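Side-chain contacts in IclR transcriptional regulator (Thermotoga maritima, PDB 1MKM), which probably binds DNA through a winged helix-turn-helix domain and represses transcription of its target genes: residues Arg76-Arg81 / Leu101-Gly106; His85-Asp90 / Ala240-Arg245; Asp105-Val110 / Leu151-Lys156; Ile112-Gly117 / Met123-Gly128; Ile204-His207 / Pro211-Gly214. One frame throughout, in Å; residues are numbered along the deposited sequence.

In the fold
Everything described here belongs to the C-terminal, GAF-like part of the chain, built on a six-stranded antiparallel sheet. From the N terminus, contact 1 closes first, laying the start of helix 79-93 on strand 98-105. Contact 2 opens on the same helix before contact 1 has closed, so the two cross, and it ends far along the chain on helix 226-246. Contact 3 starts at D105 and G106, where contact 1 ends, and ties the tip of hairpin 98-115 to helix 148-157; contact 4 falls within its span and folds the loop 123-128 back on strand 108-115. Contact 5 closes the hairpin 197-220. Contacts 3, 4 and 5 all lie within the long span of contact 2.

Contact 1. Residues Arg76-Arg81 / Leu101-Gly106; sequences RRFNIR and LILKDG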
# COMPACT_ATOMS: atom_id res chain seq x y z
N ARG B 76 -6.37 -11.37 -27.19
CA ARG B 76 -6.94 -12.71 -27.30
C ARG B 76 -7.00 -13.17 -28.75
O ARG B 76 -7.18 -14.36 -29.02
CB ARG B 76 -8.34 -12.69 -26.68
CG ARG B 76 -8.99 -14.02 -26.43
CD ARG B 76 -10.26 -13.82 -25.61
NE ARG B 76 -9.98 -13.12 -24.36
CZ ARG B 76 -10.90 -12.76 -23.47
NH1 ARG B 76 -12.18 -13.02 -23.68
NH2 ARG B 76 -10.53 -12.12 -22.36
N ARG B 77 -6.84 -12.24 -29.69
CA ARG B 77 -6.90 -12.58 -31.11
C ARG B 77 -5.57 -13.07 -31.69
O ARG B 77 -5.54 -13.51 -32.84
CB ARG B 77 -7.35 -11.39 -31.94
CG ARG B 77 -8.43 -10.53 -31.31
CD ARG B 77 -8.91 -9.51 -32.31
NE ARG B 77 -10.27 -9.82 -32.72
CZ ARG B 77 -10.67 -9.91 -33.97
NH1 ARG B 77 -9.82 -9.71 -34.97
NH2 ARG B 77 -11.91 -10.23 -34.22
N PHE B 78 -4.50 -12.99 -30.91
CA PHE B 78 -3.18 -13.41 -31.40
C PHE B 78 -2.67 -14.69 -30.73
O PHE B 78 -1.92 -14.64 -29.75
CB PHE B 78 -2.17 -12.28 -31.18
CG PHE B 78 -2.63 -10.94 -31.70
CD1 PHE B 78 -2.66 -9.83 -30.86
CD2 PHE B 78 -3.02 -10.80 -33.03
CE1 PHE B 78 -3.08 -8.58 -31.34
CE2 PHE B 78 -3.45 -9.56 -33.52
CZ PHE B 78 -3.48 -8.45 -32.68
N ASN B 79 -3.07 -15.83 -31.28
CA ASN B 79 -2.71 -17.15 -30.77
C ASN B 79 -1.25 -17.22 -30.32
O ASN B 79 -0.92 -17.87 -29.32
CB ASN B 79 -2.99 -18.20 -31.85
CG ASN B 79 -2.07 -18.08 -33.04
OD1 ASN B 79 -1.53 -17.01 -33.32
ND2 ASN B 79 -1.90 -19.18 -33.77
N ILE B 80 -0.38 -16.54 -31.05
CA ILE B 80 1.04 -16.50 -30.72
C ILE B 80 1.28 -16.09 -29.26
O ILE B 80 2.14 -16.63 -28.58
CB ILE B 80 1.79 -15.51 -31.64
CG1 ILE B 80 3.31 -15.65 -31.45
CG2 ILE B 80 1.40 -14.06 -31.29
CD1 ILE B 80 4.11 -14.66 -32.24
N ARG B 81 0.50 -15.12 -28.79
CA ARG B 81 0.65 -14.62 -27.44
C ARG B 81 0.63 -15.73 -26.39
O ARG B 81 1.52 -15.82 -25.54
CB ARG B 81 -0.45 -13.58 -27.14
CG ARG B 81 -0.27 -12.90 -25.80
CD ARG B 81 -1.39 -11.94 -25.52
NE ARG B 81 -1.48 -11.66 -24.09
CZ ARG B 81 -0.62 -10.90 -23.42
NH1 ARG B 81 0.40 -10.32 -24.04
NH2 ARG B 81 -0.78 -10.71 -22.12
N LEU B 101 7.86 -9.00 -27.12
CA LEU B 101 7.37 -9.80 -28.23
C LEU B 101 6.58 -8.83 -29.09
O LEU B 101 5.52 -8.34 -28.68
CB LEU B 101 6.44 -10.92 -27.75
CG LEU B 101 5.84 -11.73 -28.91
CD1 LEU B 101 6.94 -12.54 -29.54
CD2 LEU B 101 4.70 -12.65 -28.45
N ILE B 102 7.10 -8.53 -30.28
CA ILE B 102 6.41 -7.61 -31.17
C ILE B 102 5.74 -8.33 -32.32
O ILE B 102 6.35 -9.20 -32.94
CB ILE B 102 7.36 -6.53 -31.74
CG1 ILE B 102 8.20 -7.11 -32.88
CG2 ILE B 102 8.28 -6.03 -30.66
CD1 ILE B 102 9.09 -6.06 -33.55
N LEU B 103 4.48 -7.97 -32.58
CA LEU B 103 3.69 -8.57 -33.67
C LEU B 103 3.92 -7.78 -34.94
O LEU B 103 3.77 -6.57 -34.95
CB LEU B 103 2.19 -8.51 -33.33
CG LEU B 103 1.17 -9.00 -34.36
CD1 LEU B 103 1.29 -10.51 -34.56
CD2 LEU B 103 -0.24 -8.66 -33.88
N LYS B 104 4.28 -8.48 -36.02
CA LYS B 104 4.53 -7.86 -37.32
C LYS B 104 3.22 -7.40 -37.96
O LYS B 104 2.36 -8.22 -38.24
CB LYS B 104 5.22 -8.88 -38.23
CG LYS B 104 5.14 -8.61 -39.74
CD LYS B 104 6.18 -7.60 -40.21
CE LYS B 104 6.45 -7.78 -41.70
NZ LYS B 104 5.23 -7.55 -42.52
N ASP B 105 3.07 -6.10 -38.19
CA ASP B 105 1.85 -5.58 -38.81
C ASP B 105 2.20 -4.56 -39.90
O ASP B 105 2.21 -3.35 -39.66
CB ASP B 105 0.95 -4.92 -37.76
CG ASP B 105 -0.44 -4.63 -38.29
OD1 ASP B 105 -1.11 -5.58 -38.72
OD2 ASP B 105 -0.85 -3.45 -38.27
N GLY B 106 2.47 -5.08 -41.09
CA GLY B 106 2.85 -4.23 -42.20
C GLY B 106 4.32 -3.84 -42.07
O GLY B 106 5.20 -4.70 -41.96
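The backbones approach most closely at F78 and L103, whose CA atoms are 8.7 Å apart, so the turn leading into helix 79-93 meets strand 98-105 through side chains, with no hydrogen bond between the two. The central piece is a CH-pi contact. L103 CD2 sits over one face of the F78 ring, 3.5 Å from its centroid and 16° off the ring normal, displaced a little toward CE2, which lies 3.4 Å from that methyl. With F78 CG turned beside the backbone N (chi1 -51°), the ring presents its face to the strand, and the two side chains cross at about a right angle. In the first turn of the helix, I80 adds a looser, purely aliphatic contact: its CD1 comes within 4.3 Å of L101 CD2. L101 and L103, two apart on the strand, point to the same side of the sheet, and branched aliphatic groups suit that side because the helix covers it. I112 of the next strand adjoins F78, L101 and L103, while Y65 of the second subunit packs on both F78 and L103. The contact is wholly apolar: a polarisable ring face takes a methyl group, and cohesion comes from dispersion and the exclusion of water.

Contact 2. Residues His85-Asp90 / Ala240-Arg245; sequences HDHLVD and AEEISR
A histidine pointed at a glutamate, H87 nevertheless meets the aliphatic part of E242 and not its charge: H87 NE2 lies 3.0 Å from E242 CG, unusually short and perhaps partly a matter of the model, whereas E242 OE2 is 4.0 Å from the same nitrogen and no hydrogen bond forms. This is helix-helix packing in the GAF-like domain, where helix 79-93 and the C-terminal helix 226-246 lie side by side against the sheet. E242 is bent at chi2 (68°), which brings its carboxylate beside the imidazole, with OE2 in the ring plane at the edge, and leaves the CG methylene as the nearest group to the ring. The ring and carboxylate planes are 63° apart. Beside it, I243 CD1 touches H87 CB at 4.3 Å, and the same isoleucine reaches I83, A84 and the strand residue I204; a branched aliphatic chain fits this place, where two helices and a strand meet. With an alanine here instead of H87, the imidazole is lost, and the CG of E242 would probably be left uncovered, with a gap opened between the helices. On the outer side of helix 226-246, R245 NH2 forms a salt bridge with E241 OE2 at 3.5 Å, while its NH1 makes a long one to E242 OE1. Facing inward, S244 OG meets F205 N weakly and donates within its own helix: it reaches A240 O at 2.6 Å from 59° out of the carbonyl plane, and the same oxygen also accepts the backbone N-H of S244.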
# COMPACT_ATOMS: atom_id res chain seq x y z
N HIS B 85 3.88 -16.58 -24.32
CA HIS B 85 3.96 -16.04 -22.97
C HIS B 85 4.86 -16.72 -21.94
O HIS B 85 5.64 -16.03 -21.28
CB HIS B 85 2.59 -15.87 -22.33
CG HIS B 85 2.66 -15.12 -21.04
ND1 HIS B 85 3.02 -13.79 -20.98
CD2 HIS B 85 2.52 -15.54 -19.76
CE1 HIS B 85 3.11 -13.42 -19.71
NE2 HIS B 85 2.81 -14.46 -18.95
N ASP B 86 4.77 -18.04 -21.78
CA ASP B 86 5.61 -18.70 -20.78
C ASP B 86 7.08 -18.76 -21.15
O ASP B 86 7.95 -18.63 -20.29
CB ASP B 86 5.07 -20.09 -20.46
CG ASP B 86 3.76 -20.04 -19.70
OD1 ASP B 86 3.60 -19.11 -18.89
OD2 ASP B 86 2.89 -20.91 -19.91
N HIS B 87 7.36 -18.96 -22.43
CA HIS B 87 8.75 -19.00 -22.86
C HIS B 87 9.35 -17.64 -22.55
O HIS B 87 10.53 -17.53 -22.27
CB HIS B 87 8.83 -19.30 -24.35
CG HIS B 87 8.40 -20.69 -24.69
ND1 HIS B 87 7.13 -21.16 -24.42
CD2 HIS B 87 9.07 -21.72 -25.26
CE1 HIS B 87 7.04 -22.42 -24.81
NE2 HIS B 87 8.20 -22.78 -25.32
N LEU B 88 8.51 -16.61 -22.60
CA LEU B 88 8.97 -15.26 -22.31
C LEU B 88 9.28 -15.14 -20.83
O LEU B 88 10.33 -14.63 -20.45
CB LEU B 88 7.90 -14.24 -22.72
CG LEU B 88 7.46 -14.28 -24.19
CD1 LEU B 88 6.32 -13.29 -24.39
CD2 LEU B 88 8.63 -13.96 -25.13
N VAL B 89 8.37 -15.62 -19.99
CA VAL B 89 8.59 -15.57 -18.55
C VAL B 89 9.86 -16.36 -18.22
O VAL B 89 10.65 -15.97 -17.36
CB VAL B 89 7.38 -16.18 -17.77
CG1 VAL B 89 7.62 -16.09 -16.28
CG2 VAL B 89 6.10 -15.43 -18.13
N ASP B 90 10.08 -17.46 -18.94
CA ASP B 90 11.27 -18.26 -18.70
C ASP B 90 12.53 -17.49 -19.12
O ASP B 90 13.53 -17.47 -18.39
CB ASP B 90 11.16 -19.60 -19.42
CG ASP B 90 12.30 -20.57 -19.08
OD1 ASP B 90 12.79 -20.59 -17.92
OD2 ASP B 90 12.70 -21.32 -19.98
N ALA B 240 12.62 -19.06 -29.62
CA ALA B 240 12.14 -18.73 -30.96
C ALA B 240 11.77 -20.02 -31.70
O ALA B 240 10.62 -20.22 -32.10
CB ALA B 240 13.20 -17.97 -31.73
N GLU B 241 12.76 -20.89 -31.86
CA GLU B 241 12.54 -22.15 -32.55
C GLU B 241 11.33 -22.90 -32.01
O GLU B 241 10.49 -23.39 -32.77
CB GLU B 241 13.80 -23.03 -32.44
CG GLU B 241 13.58 -24.46 -32.89
CD GLU B 241 14.87 -25.24 -32.97
OE1 GLU B 241 15.69 -25.14 -32.02
OE2 GLU B 241 15.06 -25.96 -33.98
N GLU B 242 11.22 -22.99 -30.68
CA GLU B 242 10.10 -23.70 -30.06
C GLU B 242 8.76 -23.06 -30.39
O GLU B 242 7.80 -23.77 -30.72
CB GLU B 242 10.28 -23.74 -28.54
CG GLU B 242 9.03 -24.19 -27.79
CD GLU B 242 8.69 -25.64 -28.03
OE1 GLU B 242 8.69 -26.07 -29.20
OE2 GLU B 242 8.42 -26.35 -27.04
N ILE B 243 8.70 -21.73 -30.29
CA ILE B 243 7.49 -20.97 -30.58
C ILE B 243 7.14 -21.08 -32.04
O ILE B 243 6.00 -21.42 -32.40
CB ILE B 243 7.66 -19.46 -30.25
CG1 ILE B 243 7.98 -19.27 -28.77
CG2 ILE B 243 6.40 -18.70 -30.63
CD1 ILE B 243 8.56 -17.90 -28.44
N SER B 244 8.11 -20.79 -32.90
CA SER B 244 7.92 -20.86 -34.34
C SER B 244 7.25 -22.18 -34.71
O SER B 244 6.33 -22.21 -35.53
CB SER B 244 9.26 -20.74 -35.05
OG SER B 244 9.94 -19.59 -34.58
N ARG B 245 7.72 -23.26 -34.10
CA ARG B 245 7.16 -24.58 -34.36
C ARG B 245 5.65 -24.54 -34.23
O ARG B 245 4.93 -24.89 -35.18
CB ARG B 245 7.74 -25.60 -33.37
CG ARG B 245 9.18 -25.96 -33.66
CD ARG B 245 9.75 -26.85 -32.58
NE ARG B 245 11.07 -27.35 -32.93
CZ ARG B 245 11.86 -28.04 -32.11
NH1 ARG B 245 11.46 -28.29 -30.87
NH2 ARG B 245 13.04 -28.47 -32.53

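Contact 3. Residues Asp105-Val110 / Leu151-Lys156; sequences DGFEGV and LKEYLK
Two first torsions set up this meeting: F107 has CG opposite its carbonyl carbon (chi1 -70°), which sends the ring out to the helix, and Y154 swings its ring away from its own backbone N (chi1 178°) and back along the incoming phenylalanine. The side chains slide past each other in opposite directions. F107 CD2 touches Y154 CD1 at 3.4 Å and F107 CE2 rests on Y154 CA at 3.3 Å, while Y154 CB makes a CH-pi contact over a face of the F107 ring. The rings themselves meet obliquely, planes at 53°. F107 stands at the tip of the hairpin of strands 98-105 and 108-115, in a two-residue turn closed by D105 N donating to E108 O (2.9 Å); G106 before it takes a positive phi, which glycine tolerates easily. A serine in place of F107 would probably leave CA and CB of Y154 without their aromatic cover and open a gap between turn and helix 148-157. Beyond the ring, E153 reaches across with an extended chain and brings OE1 obliquely to the ring, 2.9 Å from F107 CZ, a close approach. A water 2.6 Å from Y154 OH donates weakly to F107 O.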
# COMPACT_ATOMS: atom_id res chain seq x y z
N ASP B 105 3.07 -6.10 -38.19
CA ASP B 105 1.85 -5.58 -38.81
C ASP B 105 2.20 -4.56 -39.90
O ASP B 105 2.21 -3.35 -39.66
CB ASP B 105 0.95 -4.92 -37.76
CG ASP B 105 -0.44 -4.63 -38.29
OD1 ASP B 105 -1.11 -5.58 -38.72
OD2 ASP B 105 -0.85 -3.45 -38.27
N GLY B 106 2.47 -5.08 -41.09
CA GLY B 106 2.85 -4.23 -42.20
C GLY B 106 4.32 -3.84 -42.07
O GLY B 106 5.20 -4.70 -41.96
N PHE B 107 4.57 -2.54 -42.07
CA PHE B 107 5.91 -1.97 -41.96
C PHE B 107 6.11 -1.41 -40.56
O PHE B 107 6.98 -0.55 -40.32
CB PHE B 107 6.08 -0.86 -43.01
CG PHE B 107 6.16 -1.36 -44.43
CD1 PHE B 107 5.66 -2.62 -44.78
CD2 PHE B 107 6.72 -0.57 -45.43
CE1 PHE B 107 5.72 -3.08 -46.09
CE2 PHE B 107 6.77 -1.02 -46.75
CZ PHE B 107 6.28 -2.27 -47.08
N GLU B 108 5.29 -1.89 -39.63
CA GLU B 108 5.35 -1.50 -38.23
C GLU B 108 5.25 -2.75 -37.37
O GLU B 108 4.90 -3.83 -37.84
CB GLU B 108 4.20 -0.58 -37.85
CG GLU B 108 4.46 0.89 -38.07
CD GLU B 108 3.35 1.75 -37.50
OE1 GLU B 108 2.18 1.51 -37.87
OE2 GLU B 108 3.64 2.65 -36.69
N GLY B 109 5.58 -2.58 -36.09
CA GLY B 109 5.48 -3.67 -35.15
C GLY B 109 4.63 -3.20 -33.97
O GLY B 109 4.49 -2.00 -33.73
N VAL B 110 4.05 -4.15 -33.25
CA VAL B 110 3.24 -3.81 -32.09
C VAL B 110 3.61 -4.67 -30.89
O VAL B 110 3.78 -5.89 -31.01
CB VAL B 110 1.72 -4.02 -32.33
CG1 VAL B 110 0.96 -3.42 -31.17
CG2 VAL B 110 1.27 -3.42 -33.64
N LEU B 151 10.53 -6.58 -48.85
CA LEU B 151 11.65 -5.86 -48.25
C LEU B 151 11.97 -4.61 -49.06
O LEU B 151 11.82 -3.48 -48.59
CB LEU B 151 12.89 -6.76 -48.19
CG LEU B 151 14.20 -6.15 -47.68
CD1 LEU B 151 14.02 -5.69 -46.24
CD2 LEU B 151 15.32 -7.17 -47.78
N LYS B 152 12.42 -4.85 -50.28
CA LYS B 152 12.79 -3.80 -51.22
C LYS B 152 11.84 -2.61 -51.15
O LYS B 152 12.27 -1.45 -51.20
CB LYS B 152 12.82 -4.38 -52.64
CG LYS B 152 13.84 -5.52 -52.79
CD LYS B 152 13.80 -6.17 -54.17
CE LYS B 152 14.83 -7.29 -54.27
NZ LYS B 152 14.78 -7.98 -55.58
N GLU B 153 10.54 -2.89 -51.00
CA GLU B 153 9.57 -1.82 -50.92
C GLU B 153 9.67 -1.06 -49.60
O GLU B 153 9.50 0.16 -49.58
CB GLU B 153 8.15 -2.35 -51.06
CG GLU B 153 7.14 -1.22 -51.14
CD GLU B 153 5.71 -1.67 -50.96
OE1 GLU B 153 5.32 -1.99 -49.82
OE2 GLU B 153 4.98 -1.71 -51.97
N TYR B 154 9.93 -1.78 -48.51
CA TYR B 154 10.05 -1.13 -47.21
C TYR B 154 11.09 -0.02 -47.27
O TYR B 154 10.79 1.14 -46.99
CB TYR B 154 10.46 -2.14 -46.12
CG TYR B 154 10.65 -1.53 -44.74
CD1 TYR B 154 9.58 -1.36 -43.87
CD2 TYR B 154 11.91 -1.08 -44.32
CE1 TYR B 154 9.74 -0.77 -42.62
CE2 TYR B 154 12.08 -0.48 -43.07
CZ TYR B 154 11.00 -0.33 -42.23
OH TYR B 154 11.16 0.27 -41.00
N LEU B 155 12.32 -0.40 -47.61
CA LEU B 155 13.43 0.54 -47.70
C LEU B 155 13.02 1.67 -48.63
O LEU B 155 13.46 2.82 -48.47
CB LEU B 155 14.68 -0.15 -48.25
CG LEU B 155 15.25 -1.32 -47.45
CD1 LEU B 155 14.26 -2.48 -47.44
CD2 LEU B 155 16.56 -1.77 -48.06
N LYS B 156 12.18 1.34 -49.59
CA LYS B 156 11.69 2.30 -50.56
C LYS B 156 10.68 3.29 -49.96
O LYS B 156 10.72 4.47 -50.28
CB LYS B 156 11.05 1.55 -51.73
CG LYS B 156 12.04 0.99 -52.76
CD LYS B 156 11.37 0.05 -53.76
CE LYS B 156 9.93 0.46 -54.11
NZ LYS B 156 9.81 1.81 -54.73
O HOH W 1 9.50 1.51 -39.44

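Contact 4. Residues Ile112-Gly117 / Met123-Gly128; sequences IDKVEG and MVSRLG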
# COMPACT_ATOMS: atom_id res chain seq x y z
N ILE B 112 2.95 -6.94 -28.20
CA ILE B 112 1.82 -7.78 -27.86
C ILE B 112 2.01 -8.55 -26.57
O ILE B 112 1.11 -9.27 -26.14
CB ILE B 112 1.50 -8.74 -29.03
CG1 ILE B 112 2.79 -9.33 -29.60
CG2 ILE B 112 0.73 -7.98 -30.12
CD1 ILE B 112 2.57 -10.45 -30.58
N ASP B 113 3.18 -8.41 -25.96
CA ASP B 113 3.48 -9.04 -24.68
C ASP B 113 4.81 -8.52 -24.15
O ASP B 113 5.71 -8.18 -24.92
CB ASP B 113 3.56 -10.57 -24.81
CG ASP B 113 3.30 -11.28 -23.49
OD1 ASP B 113 3.61 -10.72 -22.43
OD2 ASP B 113 2.79 -12.42 -23.51
N LYS B 114 4.94 -8.44 -22.83
CA LYS B 114 6.17 -7.96 -22.24
C LYS B 114 6.32 -8.50 -20.82
O LYS B 114 5.39 -8.44 -20.01
CB LYS B 114 6.20 -6.42 -22.23
CG LYS B 114 7.42 -5.79 -21.56
CD LYS B 114 7.15 -4.33 -21.20
CE LYS B 114 8.41 -3.61 -20.76
NZ LYS B 114 8.16 -2.19 -20.36
N VAL B 115 7.49 -9.06 -20.53
CA VAL B 115 7.77 -9.57 -19.19
C VAL B 115 8.81 -8.65 -18.58
O VAL B 115 9.95 -8.62 -19.04
CB VAL B 115 8.38 -10.98 -19.19
CG1 VAL B 115 8.89 -11.31 -17.77
CG2 VAL B 115 7.37 -12.00 -19.62
N GLU B 116 8.44 -7.91 -17.54
CA GLU B 116 9.38 -7.01 -16.89
C GLU B 116 10.50 -7.80 -16.21
O GLU B 116 10.31 -8.92 -15.76
CB GLU B 116 8.68 -6.12 -15.86
CG GLU B 116 7.62 -5.20 -16.45
CD GLU B 116 7.14 -4.16 -15.45
OE1 GLU B 116 6.84 -4.54 -14.29
OE2 GLU B 116 7.06 -2.96 -15.81
N GLY B 117 11.68 -7.18 -16.16
CA GLY B 117 12.82 -7.82 -15.54
C GLY B 117 12.92 -7.40 -14.08
O GLY B 117 12.08 -6.64 -13.56
N MET B 123 13.57 2.47 -20.53
CA MET B 123 12.87 2.27 -21.80
C MET B 123 11.37 2.51 -21.62
O MET B 123 10.79 2.10 -20.62
CB MET B 123 13.10 0.83 -22.28
CG MET B 123 12.51 0.49 -23.62
SD MET B 123 12.87 -1.22 -24.05
CE MET B 123 11.48 -1.63 -25.11
N VAL B 124 10.74 3.19 -22.57
CA VAL B 124 9.31 3.45 -22.46
C VAL B 124 8.55 2.56 -23.44
O VAL B 124 8.35 2.93 -24.59
CB VAL B 124 8.94 4.92 -22.75
CG1 VAL B 124 7.44 5.13 -22.55
CG2 VAL B 124 9.71 5.86 -21.84
N SER B 125 8.13 1.40 -22.96
CA SER B 125 7.39 0.45 -23.78
C SER B 125 6.18 -0.05 -23.02
O SER B 125 6.19 -0.13 -21.80
CB SER B 125 8.29 -0.74 -24.12
OG SER B 125 8.69 -1.40 -22.94
N ARG B 126 5.12 -0.37 -23.74
CA ARG B 126 3.90 -0.88 -23.12
C ARG B 126 3.12 -1.60 -24.19
O ARG B 126 3.31 -1.33 -25.38
CB ARG B 126 3.06 0.26 -22.51
CG ARG B 126 2.55 1.30 -23.50
CD ARG B 126 1.49 2.19 -22.84
NE ARG B 126 1.99 2.87 -21.65
CZ ARG B 126 2.83 3.90 -21.67
NH1 ARG B 126 3.26 4.37 -22.83
NH2 ARG B 126 3.26 4.44 -20.53
N LEU B 127 2.26 -2.53 -23.79
CA LEU B 127 1.49 -3.28 -24.78
C LEU B 127 0.67 -2.35 -25.67
O LEU B 127 0.27 -1.27 -25.26
CB LEU B 127 0.57 -4.30 -24.11
CG LEU B 127 1.26 -5.55 -23.54
CD1 LEU B 127 2.34 -6.00 -24.48
CD2 LEU B 127 1.87 -5.24 -22.21
N GLY B 128 0.43 -2.77 -26.91
CA GLY B 128 -0.34 -1.93 -27.81
C GLY B 128 0.46 -0.88 -28.54
O GLY B 128 0.09 -0.46 -29.63
O HOH W 2 10.25 -0.63 -19.51
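K114 reaches across to the loop 123-128 with a fully extended side chain, every torsion anti (chi1 177°), so its atoms can be followed in a line. CB lies at the fringe of the L127 methyl CD1, 4.5 Å away. From CG the chain runs on toward S125, with CD 3.7 Å and CE 3.1 Å from S125 OG. At the tip, NZ donates to that hydroxyl at 2.7 Å and to the backbone S125 O at 3.2 Å, the latter from 52° out of the carbonyl plane. A water 2.7 Å from NZ accepts from it and itself donates to M123 O. A lysine suits the place because only a long chain spans from strand to loop, and a serine because OG, between its backbone N and carbonyl carbon (chi1 61°), faces the same ammonium as S125 O.

L127 closes the other end of the contact, its CD1 resting on the peptide between I112 and D113, 3.0 Å from D113 N. Those two residues form a classic beta bulge opposite L101. The carboxylate of D113 turns to the other side, to H85. The side chain of S125 is about 9 Å from a bound zinc ion at nearest approach, too far to be a ligand. Beyond the loop, R126 reaches E118 O of the third subunit. Within this contact, the lysine charge is met by a hydroxyl, a carbonyl and a water rather than by a carboxylate.

Contact 5. Residues Ile204-His207 / Pro211-Gly214; sequences IFDH and PVAG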
# COMPACT_ATOMS: atom_id res chain seq x y z
N ILE B 204 10.27 -15.08 -35.45
CA ILE B 204 9.33 -16.16 -35.17
C ILE B 204 8.60 -16.41 -36.49
O ILE B 204 7.88 -15.53 -36.95
CB ILE B 204 8.28 -15.76 -34.11
CG1 ILE B 204 8.93 -15.58 -32.74
CG2 ILE B 204 7.20 -16.84 -34.03
CD1 ILE B 204 9.21 -16.89 -31.99
N PHE B 205 8.79 -17.58 -37.09
CA PHE B 205 8.15 -17.89 -38.36
C PHE B 205 6.82 -18.64 -38.22
O PHE B 205 6.55 -19.31 -37.21
CB PHE B 205 9.12 -18.68 -39.25
CG PHE B 205 10.44 -18.00 -39.44
CD1 PHE B 205 11.63 -18.64 -39.07
CD2 PHE B 205 10.50 -16.70 -39.95
CE1 PHE B 205 12.86 -17.98 -39.20
CE2 PHE B 205 11.73 -16.04 -40.09
CZ PHE B 205 12.91 -16.68 -39.71
N ASP B 206 5.99 -18.52 -39.26
CA ASP B 206 4.68 -19.14 -39.28
C ASP B 206 4.62 -20.33 -40.24
O ASP B 206 5.62 -21.00 -40.48
CB ASP B 206 3.63 -18.10 -39.69
CG ASP B 206 3.82 -17.62 -41.12
OD1 ASP B 206 4.98 -17.60 -41.59
OD2 ASP B 206 2.82 -17.26 -41.77
N HIS B 207 3.43 -20.58 -40.77
CA HIS B 207 3.20 -21.67 -41.72
C HIS B 207 4.27 -21.69 -42.82
O HIS B 207 5.14 -22.55 -42.84
CB HIS B 207 1.82 -21.50 -42.38
CG HIS B 207 0.70 -22.12 -41.62
ND1 HIS B 207 0.64 -22.10 -40.24
CD2 HIS B 207 -0.44 -22.72 -42.04
CE1 HIS B 207 -0.49 -22.68 -39.84
NE2 HIS B 207 -1.16 -23.06 -40.91
N PRO B 211 8.12 -13.87 -41.49
CA PRO B 211 8.44 -13.26 -40.20
C PRO B 211 7.23 -12.52 -39.61
O PRO B 211 7.04 -11.33 -39.85
CB PRO B 211 9.58 -12.31 -40.54
CG PRO B 211 9.18 -11.83 -41.91
CD PRO B 211 8.76 -13.12 -42.59
N VAL B 212 6.42 -13.24 -38.83
CA VAL B 212 5.23 -12.65 -38.22
C VAL B 212 5.44 -12.11 -36.82
O VAL B 212 4.53 -11.50 -36.25
CB VAL B 212 4.09 -13.66 -38.13
CG1 VAL B 212 3.76 -14.19 -39.51
CG2 VAL B 212 4.48 -14.79 -37.18
N ALA B 213 6.62 -12.33 -36.24
CA ALA B 213 6.85 -11.84 -34.88
C ALA B 213 8.31 -11.59 -34.54
O ALA B 213 9.22 -11.98 -35.27
CB ALA B 213 6.26 -12.81 -33.88
N GLY B 214 8.51 -10.91 -33.42
CA GLY B 214 9.84 -10.61 -32.97
C GLY B 214 9.90 -10.73 -31.46
O GLY B 214 9.02 -10.22 -30.77
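The F205 ring turns its edge to P211: P211 N lies near the ring plane, 4.0 Å from F205 CD2, and P211 CB is 4.3 Å from F205 CE2. The rings of F145 and Y249 also meet F205, making it part of an aromatic cluster. Proline fits at this edge, since its nitrogen has no hydrogen to leave without an acceptor. The other flat group is the carboxylate of D206. V212 CG1 packs on it and on the adjoining CB, 3.8 Å from D206 CG, and the two side chains cross at about a right angle. With chi1 at 66°, D206 places CG between its backbone N and carbonyl carbon, and OD1 accepts the backbone N-H of Y210 in the intervening turn, so aspartate both lies against the valine and ties the turn together.

Further along, I204 CB and A213 CB touch at 3.6 Å. Alanine suits that place, for the small methyl lets the beta-branched isoleucine come close while its outer arm leads away to A240, I243 and S244 of helix 226-246. The two backbones are linked by weak bonds: I204 N to A213 O and V212 N to I204 O, each 3.3 Å and bent. V212 CG2 also lies 3.5 Å from I204 O. The slackness goes with a change of register, in which V212 and A213 both stand opposite I204. That is a classic beta bulge, set near the turn end of the antiparallel hairpin of strands 197-205 and 211-220 in the GAF-like sheet.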